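Local coordinates for protein 6-aminohexanoate-dimer hydrolase (Bacillus anthracis, PDB 4GB7) that probably hydrolyses the amide bond of 6-aminohexanoate dimers, as a serine hydrolase of the beta-lactamase family, at residues A[110-115]-A[128-133]; A[124-129]-A[305-310]; A[134-139]-A[375-380]; A[389-394]-A[407-412]. All blocks are in the same frame, centred on the assembly; numbering follows the deposited sequence. Where two conformers were deposited one is given.

Contact 1: A[110-115]-A[128-133]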
loop_
_atom_site.group_PDB
_atom_site.type_symbol
_atom_site.label_atom_id
_atom_site.label_comp_id
_atom_site.label_asym_id
_atom_site.label_seq_id
_atom_site.Cartn_x
_atom_site.Cartn_y
_atom_site.Cartn_z
ATOM N N THR A 110 2.716 -8.014 -14.570
ATOM C CA THR A 110 3.166 -6.695 -14.177
ATOM C C THR A 110 2.630 -5.640 -15.173
ATOM O O THR A 110 2.572 -5.851 -16.387
ATOM C CB THR A 110 4.699 -6.639 -14.161
ATOM O OG1 THR A 110 5.205 -7.628 -13.255
ATOM C CG2 THR A 110 5.251 -5.178 -13.918
ATOM N N ASP A 111 2.194 -4.527 -14.636
ATOM C CA ASP A 111 1.749 -3.368 -15.438
ATOM C C ASP A 111 2.791 -2.245 -15.500
ATOM O O ASP A 111 2.853 -1.542 -16.520
ATOM C CB ASP A 111 0.432 -2.791 -14.898
ATOM C CG ASP A 111 -0.745 -3.734 -15.049
ATOM O OD1 ASP A 111 -0.878 -4.425 -16.077
ATOM O OD2 ASP A 111 -1.561 -3.790 -14.131
ATOM N N ALA A 112 3.515 -2.035 -14.384
ATOM C CA ALA A 112 4.549 -1.024 -14.285
ATOM C C ALA A 112 5.664 -1.473 -13.382
ATOM O O ALA A 112 5.427 -2.072 -12.333
ATOM C CB ALA A 112 3.985 0.297 -13.770
ATOM N N PHE A 113 6.872 -1.108 -13.776
ATOM C CA PHE A 113 8.058 -1.447 -13.018
ATOM C C PHE A 113 9.002 -0.258 -13.132
ATOM O O PHE A 113 9.370 0.125 -14.215
ATOM C CB PHE A 113 8.653 -2.750 -13.502
ATOM C CG PHE A 113 9.749 -3.274 -12.646
ATOM C CD1 PHE A 113 9.459 -3.922 -11.454
ATOM C CD2 PHE A 113 11.084 -3.106 -12.999
ATOM C CE1 PHE A 113 10.477 -4.422 -10.663
ATOM C CE2 PHE A 113 12.092 -3.652 -12.238
ATOM C CZ PHE A 113 11.794 -4.272 -11.044
ATOM N N VAL A 114 9.310 0.360 -11.996
ATOM C CA VAL A 114 10.184 1.525 -11.940
ATOM C C VAL A 114 11.320 1.288 -10.934
ATOM O O VAL A 114 11.052 0.928 -9.747
ATOM C CB VAL A 114 9.394 2.768 -11.530
ATOM C CG1 VAL A 114 10.307 3.975 -11.321
ATOM C CG2 VAL A 114 8.263 3.077 -12.546
ATOM N N VAL A 115 12.543 1.560 -11.373
ATOM C CA VAL A 115 13.744 1.458 -10.550
ATOM C C VAL A 115 14.458 2.823 -10.502
ATOM O O VAL A 115 14.816 3.410 -11.515
ATOM C CB VAL A 115 14.734 0.396 -11.050
ATOM C CG1 VAL A 115 15.948 0.306 -10.106
ATOM C CG2 VAL A 115 14.049 -0.941 -11.295
ATOM N N ASN A 128 1.140 -4.304 -21.205
ATOM C CA ASN A 128 -0.265 -4.595 -21.447
ATOM C C ASN A 128 -1.089 -3.373 -21.832
ATOM O O ASN A 128 -2.283 -3.328 -21.571
ATOM C CB ASN A 128 -0.912 -5.347 -20.236
ATOM C CG ASN A 128 -2.256 -5.968 -20.566
ATOM O OD1 ASN A 128 -3.183 -5.931 -19.741
ATOM N ND2 ASN A 128 -2.347 -6.608 -21.750
ATOM N N GLY A 129 -0.446 -2.373 -22.436
ATOM C CA GLY A 129 -1.148 -1.216 -22.862
ATOM C C GLY A 129 -1.404 -0.233 -21.763
ATOM O O GLY A 129 -2.045 0.812 -22.001
ATOM N N TYR A 130 -0.878 -0.522 -20.581
ATOM C CA TYR A 130 -1.108 0.385 -19.454
ATOM C C TYR A 130 -0.380 1.741 -19.672
ATOM O O TYR A 130 0.842 1.790 -19.963
ATOM C CB TYR A 130 -0.683 -0.252 -18.152
ATOM C CG TYR A 130 -0.629 0.709 -16.982
ATOM C CD1 TYR A 130 -1.762 1.408 -16.581
ATOM C CD2 TYR A 130 0.572 0.951 -16.310
ATOM C CE1 TYR A 130 -1.717 2.229 -15.485
ATOM C CE2 TYR A 130 0.618 1.808 -15.221
ATOM C CZ TYR A 130 -0.494 2.460 -14.843
ATOM O OH TYR A 130 -0.374 3.344 -13.794
ATOM N N ASN A 131 -1.122 2.834 -19.461
ATOM C CA ASN A 131 -0.641 4.207 -19.665
ATOM C C ASN A 131 0.078 4.666 -18.409
ATOM O O ASN A 131 -0.519 4.749 -17.323
ATOM C CB ASN A 131 -1.857 5.128 -19.985
ATOM C CG ASN A 131 -1.473 6.603 -20.248
ATOM O OD1 ASN A 131 -0.456 7.091 -19.797
ATOM N ND2 ASN A 131 -2.352 7.321 -20.980
ATOM N N GLU A 132 1.360 4.987 -18.569
ATOM C CA GLU A 132 2.222 5.402 -17.462
ATOM C C GLU A 132 1.680 6.564 -16.658
ATOM O O GLU A 132 2.045 6.747 -15.462
ATOM C CB GLU A 132 3.612 5.780 -17.971
ATOM C CG GLU A 132 3.638 6.868 -19.041
ATOM C CD GLU A 132 4.949 6.883 -19.802
ATOM O OE1 GLU A 132 4.970 6.475 -20.977
ATOM O OE2 GLU A 132 5.978 7.292 -19.223
ATOM N N SER A 133 0.826 7.361 -17.281
ATOM C CA SER A 133 0.341 8.595 -16.609
ATOM C C SER A 133 -1.040 8.437 -15.955
ATOM O O SER A 133 -1.561 9.397 -15.375
ATOM C CB SER A 133 0.337 9.778 -17.591
ATOM O OG SER A 133 1.655 10.120 -18.030
#

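Contact 2: A[124-129]-A[305-310]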
loop_
_atom_site.group_PDB
_atom_site.type_symbol
_atom_site.label_atom_id
_atom_site.label_comp_id
_atom_site.label_asym_id
_atom_site.label_seq_id
_atom_site.Cartn_x
_atom_site.Cartn_y
_atom_site.Cartn_z
ATOM N N GLU A 124 12.349 1.976 -16.366
ATOM C CA GLU A 124 10.900 1.910 -16.257
ATOM C C GLU A 124 10.323 1.185 -17.432
ATOM O O GLU A 124 10.739 1.419 -18.589
ATOM C CB GLU A 124 10.224 3.262 -16.094
ATOM C CG GLU A 124 10.560 4.257 -17.167
ATOM C CD GLU A 124 9.808 5.570 -17.075
ATOM O OE1 GLU A 124 8.922 5.722 -16.214
ATOM O OE2 GLU A 124 10.123 6.471 -17.887
ATOM N N ARG A 125 9.347 0.319 -17.131
ATOM C CA ARG A 125 8.640 -0.407 -18.143
ATOM C C ARG A 125 7.181 -0.471 -17.786
ATOM O O ARG A 125 6.839 -0.632 -16.607
ATOM C CB ARG A 125 9.179 -1.809 -18.306
ATOM C CG ARG A 125 10.602 -1.854 -18.860
ATOM C CD ARG A 125 10.588 -1.572 -20.357
ATOM N NE ARG A 125 11.938 -1.657 -20.891
ATOM C CZ ARG A 125 12.835 -0.667 -21.014
ATOM N NH1 ARG A 125 12.624 0.573 -20.556
ATOM N NH2 ARG A 125 14.009 -0.946 -21.604
ATOM N N TYR A 126 6.342 -0.327 -18.813
ATOM C CA TYR A 126 4.865 -0.356 -18.724
ATOM C C TYR A 126 4.362 -1.431 -19.663
ATOM O O TYR A 126 4.894 -1.592 -20.795
ATOM C CB TYR A 126 4.253 1.012 -19.033
ATOM C CG TYR A 126 4.775 2.074 -18.097
ATOM C CD1 TYR A 126 4.185 2.291 -16.870
ATOM C CD2 TYR A 126 5.985 2.730 -18.357
ATOM C CE1 TYR A 126 4.737 3.181 -15.978
ATOM C CE2 TYR A 126 6.539 3.634 -17.483
ATOM C CZ TYR A 126 5.948 3.823 -16.275
ATOM O OH TYR A 126 6.519 4.708 -15.393
ATOM N N PHE A 127 3.378 -2.200 -19.223
ATOM C CA PHE A 127 3.029 -3.433 -19.937
ATOM C C PHE A 127 1.536 -3.445 -20.265
ATOM O O PHE A 127 0.760 -2.738 -19.653
ATOM C CB PHE A 127 3.348 -4.671 -19.109
ATOM C CG PHE A 127 4.795 -4.846 -18.746
ATOM C CD1 PHE A 127 5.339 -4.201 -17.657
ATOM C CD2 PHE A 127 5.593 -5.673 -19.473
ATOM C CE1 PHE A 127 6.673 -4.342 -17.327
ATOM C CE2 PHE A 127 6.936 -5.836 -19.156
ATOM C CZ PHE A 127 7.475 -5.179 -18.065
ATOM N N ASN A 128 1.140 -4.304 -21.205
ATOM C CA ASN A 128 -0.265 -4.595 -21.447
ATOM C C ASN A 128 -1.089 -3.373 -21.832
ATOM O O ASN A 128 -2.283 -3.328 -21.571
ATOM C CB ASN A 128 -0.912 -5.347 -20.236
ATOM C CG ASN A 128 -2.256 -5.968 -20.566
ATOM O OD1 ASN A 128 -3.183 -5.931 -19.741
ATOM N ND2 ASN A 128 -2.347 -6.608 -21.750
ATOM N N GLY A 129 -0.446 -2.373 -22.436
ATOM C CA GLY A 129 -1.148 -1.216 -22.862
ATOM C C GLY A 129 -1.404 -0.233 -21.763
ATOM O O GLY A 129 -2.045 0.812 -22.001
ATOM N N ALA A 305 -2.436 5.613 -7.951
ATOM C CA ALA A 305 -1.382 6.597 -8.251
ATOM C C ALA A 305 -0.550 6.123 -9.432
ATOM O O ALA A 305 -0.610 4.938 -9.803
ATOM C CB ALA A 305 -0.494 6.841 -7.045
ATOM N N THR A 306 0.228 7.014 -10.017
ATOM C CA THR A 306 1.154 6.564 -11.069
ATOM C C THR A 306 2.466 6.021 -10.462
ATOM O O THR A 306 2.808 6.275 -9.291
ATOM C CB THR A 306 1.515 7.681 -12.074
ATOM O OG1 THR A 306 2.408 8.599 -11.442
ATOM C CG2 THR A 306 0.279 8.366 -12.667
ATOM N N ALA A 307 3.169 5.208 -11.231
ATOM C CA ALA A 307 4.357 4.515 -10.751
ATOM C C ALA A 307 5.503 5.471 -10.418
ATOM O O ALA A 307 6.168 5.303 -9.372
ATOM C CB ALA A 307 4.841 3.451 -11.752
ATOM N N ARG A 308 5.754 6.441 -11.305
ATOM C CA ARG A 308 6.774 7.422 -11.026
ATOM C C ARG A 308 6.413 8.255 -9.803
ATOM O O ARG A 308 7.297 8.627 -9.065
ATOM C CB ARG A 308 7.037 8.340 -12.214
ATOM C CG ARG A 308 7.847 7.621 -13.276
ATOM C CD ARG A 308 8.451 8.562 -14.323
ATOM N NE ARG A 308 7.440 9.331 -15.003
ATOM C CZ ARG A 308 6.786 8.979 -16.113
ATOM N NH1 ARG A 308 5.872 9.798 -16.611
ATOM N NH2 ARG A 308 7.032 7.833 -16.748
ATOM N N ASP A 309 5.134 8.545 -9.621
ATOM C CA ASP A 309 4.749 9.326 -8.459
ATOM C C ASP A 309 4.990 8.528 -7.179
ATOM O O ASP A 309 5.452 9.084 -6.174
ATOM C CB ASP A 309 3.298 9.834 -8.555
ATOM C CG ASP A 309 3.173 11.046 -9.510
ATOM O OD1 ASP A 309 4.238 11.641 -9.842
ATOM O OD2 ASP A 309 2.054 11.460 -9.864
HETATM N N MSE A 310 4.672 7.254 -7.189
HETATM C CA MSE A 310 4.995 6.396 -6.053
HETATM C C MSE A 310 6.486 6.328 -5.822
HETATM O O MSE A 310 6.923 6.300 -4.696
HETATM C CB MSE A 310 4.461 4.999 -6.215
HETATM C CG MSE A 310 3.009 4.908 -6.034
HETATM SE SE MSE A 310 2.431 5.500 -4.253
HETATM C CE MSE A 310 3.971 5.001 -3.191
HETATM O O HOH W 1 4.654 6.648 -14.136
#

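Contact 3: A[134-139]-A[375-380]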
loop_
_atom_site.group_PDB
_atom_site.type_symbol
_atom_site.label_atom_id
_atom_site.label_comp_id
_atom_site.label_asym_id
_atom_site.label_seq_id
_atom_site.Cartn_x
_atom_site.Cartn_y
_atom_site.Cartn_z
ATOM N N GLU A 134 -1.616 7.241 -16.034
ATOM C CA GLU A 134 -2.950 6.968 -15.449
ATOM C C GLU A 134 -2.788 6.259 -14.126
ATOM O O GLU A 134 -2.016 5.340 -14.006
ATOM C CB GLU A 134 -3.827 6.142 -16.362
ATOM C CG GLU A 134 -4.281 6.884 -17.614
ATOM C CD GLU A 134 -5.267 8.030 -17.354
ATOM O OE1 GLU A 134 -6.055 8.023 -16.389
ATOM O OE2 GLU A 134 -5.248 8.999 -18.113
ATOM N N PRO A 135 -3.488 6.715 -13.094
ATOM C CA PRO A 135 -3.300 6.015 -11.830
ATOM C C PRO A 135 -3.657 4.516 -11.867
ATOM O O PRO A 135 -4.645 4.108 -12.497
ATOM C CB PRO A 135 -4.206 6.809 -10.884
ATOM C CG PRO A 135 -4.228 8.192 -11.475
ATOM C CD PRO A 135 -4.272 7.958 -12.944
ATOM N N HIS A 136 -2.932 3.721 -11.098
ATOM C CA HIS A 136 -3.115 2.274 -10.987
ATOM C C HIS A 136 -3.586 1.933 -9.615
ATOM O O HIS A 136 -3.234 2.609 -8.652
ATOM C CB HIS A 136 -1.729 1.646 -11.173
ATOM C CG HIS A 136 -1.753 0.159 -11.455
ATOM N ND1 HIS A 136 -1.983 -0.768 -10.508
ATOM C CD2 HIS A 136 -1.543 -0.528 -12.652
ATOM C CE1 HIS A 136 -1.916 -2.000 -11.074
ATOM N NE2 HIS A 136 -1.673 -1.850 -12.394
ATOM N N GLY A 137 -4.386 0.886 -9.478
ATOM C CA GLY A 137 -4.700 0.343 -8.144
ATOM C C GLY A 137 -3.446 -0.107 -7.418
ATOM O O GLY A 137 -2.514 -0.559 -8.010
HETATM N N MSE A 138 -3.401 0.098 -6.115
HETATM C CA MSE A 138 -2.228 -0.284 -5.340
HETATM C C MSE A 138 -2.544 -1.133 -4.089
HETATM O O MSE A 138 -1.639 -1.443 -3.324
HETATM C CB MSE A 138 -1.480 0.987 -4.905
HETATM C CG MSE A 138 -1.104 1.870 -6.033
HETATM SE SE MSE A 138 0.159 3.232 -5.550
HETATM C CE MSE A 138 -0.669 4.068 -4.094
ATOM N N ALA A 139 -3.809 -1.497 -3.896
ATOM C CA ALA A 139 -4.215 -2.347 -2.797
ATOM C C ALA A 139 -3.611 -1.775 -1.509
ATOM O O ALA A 139 -3.746 -0.593 -1.276
ATOM C CB ALA A 139 -3.827 -3.804 -3.043
ATOM N N TYR A 375 -2.284 -8.696 -5.603
ATOM C CA TYR A 375 -2.279 -8.735 -7.084
ATOM C C TYR A 375 -0.969 -8.273 -7.666
ATOM O O TYR A 375 -0.883 -7.996 -8.842
ATOM C CB TYR A 375 -3.492 -8.044 -7.723
ATOM C CG TYR A 375 -4.791 -8.307 -6.997
ATOM C CD1 TYR A 375 -5.196 -9.595 -6.671
ATOM C CD2 TYR A 375 -5.565 -7.249 -6.540
ATOM C CE1 TYR A 375 -6.357 -9.820 -5.968
ATOM C CE2 TYR A 375 -6.723 -7.473 -5.837
ATOM C CZ TYR A 375 -7.119 -8.746 -5.565
ATOM O OH TYR A 375 -8.237 -8.906 -4.825
ATOM N N GLY A 376 0.049 -8.207 -6.807
ATOM C CA GLY A 376 1.425 -7.945 -7.188
ATOM C C GLY A 376 1.860 -6.493 -7.144
ATOM O O GLY A 376 2.619 -6.027 -8.020
ATOM N N GLN A 377 1.522 -5.820 -6.035
ATOM C CA GLN A 377 2.002 -4.491 -5.803
ATOM C C GLN A 377 3.077 -4.419 -4.759
ATOM O O GLN A 377 2.980 -5.055 -3.695
ATOM C CB GLN A 377 0.890 -3.523 -5.374
ATOM C CG GLN A 377 -0.523 -3.843 -5.831
ATOM C CD GLN A 377 -0.658 -4.083 -7.293
ATOM O OE1 GLN A 377 0.056 -3.488 -8.090
ATOM N NE2 GLN A 377 -1.627 -4.898 -7.675
ATOM N N THR A 378 4.096 -3.610 -5.022
ATOM C CA THR A 378 5.169 -3.417 -4.061
ATOM C C THR A 378 5.737 -2.003 -4.164
ATOM O O THR A 378 5.982 -1.514 -5.273
ATOM C CB THR A 378 6.349 -4.396 -4.275
ATOM O OG1 THR A 378 5.872 -5.755 -4.263
ATOM C CG2 THR A 378 7.442 -4.228 -3.182
ATOM N N LEU A 379 5.930 -1.383 -2.997
ATOM C CA LEU A 379 6.891 -0.280 -2.859
ATOM C C LEU A 379 8.016 -0.756 -1.993
ATOM O O LEU A 379 7.804 -1.090 -0.799
ATOM C CB LEU A 379 6.245 0.964 -2.227
ATOM C CG LEU A 379 7.161 2.144 -1.963
ATOM C CD1 LEU A 379 7.890 2.717 -3.187
ATOM C CD2 LEU A 379 6.338 3.229 -1.239
ATOM N N TYR A 380 9.203 -0.762 -2.526
ATOM C CA TYR A 380 10.386 -1.399 -1.878
ATOM C C TYR A 380 11.519 -0.352 -1.787
ATOM O O TYR A 380 11.912 0.262 -2.798
ATOM C CB TYR A 380 10.825 -2.590 -2.717
ATOM C CG TYR A 380 12.101 -3.295 -2.279
ATOM C CD1 TYR A 380 12.075 -4.380 -1.386
ATOM C CD2 TYR A 380 13.335 -2.922 -2.778
ATOM C CE1 TYR A 380 13.238 -5.042 -0.999
ATOM C CE2 TYR A 380 14.501 -3.571 -2.398
ATOM C CZ TYR A 380 14.444 -4.655 -1.528
ATOM O OH TYR A 380 15.587 -5.326 -1.161
#

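Contact 4: A[389-394]-A[407-412]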
loop_
_atom_site.group_PDB
_atom_site.type_symbol
_atom_site.label_atom_id
_atom_site.label_comp_id
_atom_site.label_asym_id
_atom_site.label_seq_id
_atom_site.Cartn_x
_atom_site.Cartn_y
_atom_site.Cartn_z
ATOM N N ILE A 389 12.157 0.715 -5.632
ATOM C CA ILE A 389 11.437 -0.008 -6.671
ATOM C C ILE A 389 9.940 0.141 -6.433
ATOM O O ILE A 389 9.452 -0.033 -5.313
ATOM C CB ILE A 389 11.849 -1.465 -6.760
ATOM C CG1 ILE A 389 13.341 -1.566 -7.206
ATOM C CG2 ILE A 389 10.915 -2.298 -7.628
ATOM C CD1 ILE A 389 13.821 -2.989 -7.383
ATOM N N VAL A 390 9.253 0.510 -7.485
ATOM C CA VAL A 390 7.787 0.516 -7.566
ATOM C C VAL A 390 7.370 -0.559 -8.513
ATOM O O VAL A 390 7.832 -0.600 -9.648
ATOM C CB VAL A 390 7.211 1.870 -8.010
ATOM C CG1 VAL A 390 5.684 1.802 -8.108
ATOM C CG2 VAL A 390 7.590 2.968 -6.994
ATOM N N HIS A 391 6.462 -1.417 -8.061
ATOM C CA HIS A 391 6.040 -2.571 -8.865
ATOM C C HIS A 391 4.547 -2.628 -8.801
ATOM O O HIS A 391 3.990 -2.808 -7.680
ATOM C CB HIS A 391 6.690 -3.843 -8.281
ATOM C CG HIS A 391 6.722 -5.017 -9.212
ATOM N ND1 HIS A 391 7.658 -5.964 -9.103
ATOM C CD2 HIS A 391 5.896 -5.390 -10.222
ATOM C CE1 HIS A 391 7.477 -6.889 -10.070
ATOM N NE2 HIS A 391 6.390 -6.545 -10.756
ATOM N N PHE A 392 3.883 -2.424 -9.943
ATOM C CA PHE A 392 2.440 -2.497 -10.050
ATOM C C PHE A 392 2.072 -3.635 -10.944
ATOM O O PHE A 392 2.732 -3.816 -11.985
ATOM C CB PHE A 392 1.800 -1.257 -10.692
ATOM C CG PHE A 392 1.914 0.013 -9.944
ATOM C CD1 PHE A 392 2.214 0.066 -8.581
ATOM C CD2 PHE A 392 1.582 1.200 -10.629
ATOM C CE1 PHE A 392 2.273 1.318 -7.953
ATOM C CE2 PHE A 392 1.625 2.425 -9.991
ATOM C CZ PHE A 392 1.949 2.472 -8.645
ATOM N N SER A 393 1.009 -4.357 -10.577
ATOM C CA SER A 393 0.597 -5.531 -11.336
ATOM C C SER A 393 -0.911 -5.641 -11.311
ATOM O O SER A 393 -1.616 -4.972 -10.549
ATOM C CB SER A 393 1.251 -6.834 -10.823
ATOM O OG SER A 393 2.649 -6.721 -10.634
ATOM N N SER A 394 -1.407 -6.528 -12.151
ATOM C CA SER A 394 -2.793 -6.939 -12.068
ATOM C C SER A 394 -2.889 -8.457 -12.224
ATOM O O SER A 394 -3.483 -8.986 -13.195
ATOM C CB SER A 394 -3.606 -6.135 -13.069
ATOM O OG SER A 394 -3.020 -6.117 -14.349
ATOM N N SER A 407 11.411 -10.718 -4.419
ATOM C CA SER A 407 12.166 -10.201 -3.293
ATOM C C SER A 407 13.665 -10.381 -3.485
ATOM O O SER A 407 14.453 -9.487 -3.201
ATOM C CB SER A 407 11.716 -10.875 -1.990
ATOM O OG SER A 407 10.373 -10.539 -1.720
ATOM N N ASN A 408 14.043 -11.555 -4.007
ATOM C CA ASN A 408 15.427 -11.845 -4.281
ATOM C C ASN A 408 15.929 -11.055 -5.500
ATOM O O ASN A 408 17.069 -10.590 -5.506
ATOM C CB ASN A 408 15.611 -13.344 -4.507
ATOM C CG ASN A 408 15.740 -14.096 -3.183
ATOM O OD1 ASN A 408 16.797 -13.991 -2.527
ATOM N ND2 ASN A 408 14.655 -14.810 -2.759
HETATM N N MSE A 409 15.097 -10.897 -6.518
HETATM C CA MSE A 409 15.444 -10.116 -7.725
HETATM C C MSE A 409 15.766 -8.666 -7.354
HETATM O O MSE A 409 16.689 -8.043 -7.907
HETATM C CB MSE A 409 14.251 -10.147 -8.670
HETATM C CG MSE A 409 14.344 -9.359 -9.942
HETATM SE SE MSE A 409 12.591 -9.584 -10.744
HETATM C CE MSE A 409 11.741 -8.046 -9.969
ATOM N N TYR A 410 15.044 -8.116 -6.370
ATOM C CA TYR A 410 15.327 -6.725 -5.988
ATOM C C TYR A 410 16.739 -6.570 -5.387
ATOM O O TYR A 410 17.420 -5.568 -5.594
ATOM C CB TYR A 410 14.310 -6.235 -4.994
ATOM C CG TYR A 410 12.870 -6.207 -5.453
ATOM C CD1 TYR A 410 12.501 -6.205 -6.779
ATOM C CD2 TYR A 410 11.875 -6.222 -4.529
ATOM C CE1 TYR A 410 11.155 -6.214 -7.140
ATOM C CE2 TYR A 410 10.557 -6.212 -4.879
ATOM C CZ TYR A 410 10.189 -6.232 -6.206
ATOM O OH TYR A 410 8.826 -6.224 -6.518
ATOM N N ILE A 411 17.169 -7.566 -4.627
ATOM C CA ILE A 411 18.531 -7.618 -4.110
ATOM C C ILE A 411 19.556 -7.729 -5.243
ATOM O O ILE A 411 20.546 -6.976 -5.286
ATOM C CB ILE A 411 18.711 -8.754 -3.073
ATOM C CG1 ILE A 411 17.761 -8.581 -1.874
ATOM C CG2 ILE A 411 20.187 -8.769 -2.623
ATOM C CD1 ILE A 411 17.717 -9.743 -0.891
ATOM N N ASP A 412 19.333 -8.642 -6.185
ATOM C CA ASP A 412 20.216 -8.752 -7.301
ATOM C C ASP A 412 20.299 -7.513 -8.170
ATOM O O ASP A 412 21.405 -7.147 -8.621
ATOM C CB ASP A 412 19.846 -9.950 -8.161
ATOM C CG ASP A 412 20.145 -11.293 -7.471
ATOM O OD1 ASP A 412 20.977 -11.362 -6.510
ATOM O OD2 ASP A 412 19.559 -12.287 -7.938
#

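Contact 1: A[110-115]-A[128-133]
The ring of Y130 lies against the backbone of D111 and the methyl of A112, meeting both with its edge. Y130 CB sits 4.1 Å from D111 O, and chi1 of 168°, with CG anti to the backbone N, swings the ring in toward strand 110-117. One step out, Y130 CD2 approaches D111 O at 3.4 Å, close to the ring plane. The same CD2 is 4.0 Å from D111 CB, and next along that edge CE2 rests 4.0 Å from A112 CB. These two strand residues form a classic beta bulge: both face F392 of the neighbouring strand, so D111 and A112 can both turn their CB toward the loop 128-133. At the tip, Y130 OH hydrogen-bonds to E134 O, further along the same loop. Nearer by, an Asx turn shapes the loop, N131 OD1 accepting from S133 N at 2.8 Å. The polar end of D111 is taken up by partners outside this contact: R54, in a salt bridge with OD1, and H136 and S394 at OD2. D111 OD1 also lies 4.3 Å from N128 CB, a loose contact.

Contact 2: A[124-129]-A[305-310]
R308 stretches from the first turn of helix 307-318 to meet E124 and Y126, and these three residues account for most of the surface the contact buries. The arginine chain bends at chi3 (-58°), bringing NH2 round to E124, where it forms a salt bridge with OE1 at 2.9 Å. The bond is nearly straight, 162° at the hydrogen. OE1 lies in the guanidinium plane and is met on the syn side of the carboxylate, although the two flat groups stand 74° apart. A second donor grips the same oxygen: Y126 OH gives its proton to E124 OE1 at 2.7 Å, from the anti side and well out of the carboxylate plane. In the beta-lactamase family fold this helix packs on one face of the five-stranded antiparallel sheet, and the contact joins its start to edge strand 120-126. T306 is the N-cap, its OG1 accepting from D309 N. A water bridges Y126 OH, to which it donates, and R308 N, from which it accepts at 3.0 Å, while its oxygen sits over the centre of one guanidinium face. Y126 CE1 touches A307 CB at 4.2 Å. The positive group of R308 has two more acidic partners, E132 on NH2 and E284 on NE, so its charge is probably shared among E124, E132 and E284. A307 turns its methyl onto V114, V390 and F392 as well, continuing the apolar layer between helix and sheet.

Contact 3: A[134-139]-A[375-380]
Q377 folds back on itself through an unusual first torsion (chi1 -27°) and a bend at chi2, which lays CG beside the M138 carbonyl and turns the amide toward H136. For the histidine, chi1 of -165° sets the ring where ND1 faces G137 O and CE1 lies 3.9 Å from Q377 OE1. In this beta-lactamase-type fold strand 377-382 belongs to the five-stranded antiparallel sheet, whereas segment 134-139 holds the short, weakly bonded strand 136-137 of a second, small antiparallel sheet and leads to S140, the probable nucleophile of an SxxK pattern. Contact across the segments is by van der Waals touch alone. Q377 CG lies 3.6 Å from M138 O, and the same carbon is 4.3 Å from A139 CB. The imidazole of H136 and the amide of Q377 have their planes 47° apart. The amide is secured outside the contact: S393 N donates to Q377 OE1, and NE2 gives to S374 O, which fixes which end is oxygen. H136 is held from both nitrogens. Its NE2 hydrogen-bonds to the carboxylate of D111, and with ND1 donating too, the arrangement is consistent with a doubly protonated, positively charged imidazole. F392 stacks on this ring and Y130 meets it edge-to-face. The selenomethionine side chain of M138 leads away from Q377 toward M310. The bond from H136 ND1 to G137 O is short, 2.6 Å, and almost straight at 170°, with its donor in the carbonyl plane on a lone pair.

Contact 4: A[389-394]-A[407-412]
Helix 407-412 runs roughly antiparallel to strand 389-393 but inclined to it, with N-to-C directions 146° apart and axes 11.3 Å from each other at closest approach. Y410 bridges the gap, its ring reaching from the helix down to I389 and H391, two strand residues that both aim toward it. Both branches of I389 come from one side of the ring: CD1 stands above the rim, 3.5 Å from Y410 CD1, and CG2 lies further in over that face, 4.0 Å from Y410 CE1. At the ring tip, Y410 OH hydrogen-bonds to H391 ND1 at 2.8 Å, the oxygen lying near the imidazole plane. The two side chains cross at about a right angle, and the histidine's chi1 of -161° turns the ND1 edge of its ring to the hydroxyl. From the same helix, the selenomethionine M409 brings CE to 4.4 Å from H391 CE1. F113 touches M409 and Y410 and meets H391 edge-to-face, and the Y380 ring meets that of Y410. H391 NE2 is engaged as well, hydrogen-bonding to T110 OG1. With a hydroxyl at each nitrogen and no carboxylate among these partners, the buried imidazole is probably neutral. T110 OG1 is also bonded to L105 O, which can only accept, so NE2 of H391 probably carries a proton and, if the ring is neutral, ND1 would accept from Y410 OH.

Contacts 1 and 2 are almost one, their centres 3 Å apart; they share N128 and G129, and a salt bridge of 2.7 Å joins E132 OE2 of the first to R308 NH2 of the second. D111 of contact 1 ties in the others through probable hydrogen bonds, from OD2 to H136 NE2 of contact 3 (2.6 Å) and from N to F392 O of contact 4 (2.8 Å). Contact 4 sits on the sheet face bearing helix 402-417, whereas contact 2 joins helix 307-318 to the opposite face. F392 links them within the sheet, its CE2 3.4 Å from A305 O. The centre of contact 3 is about 7 Å from that of the chain; its A139 directly precedes S140 of a probable SxxK motif.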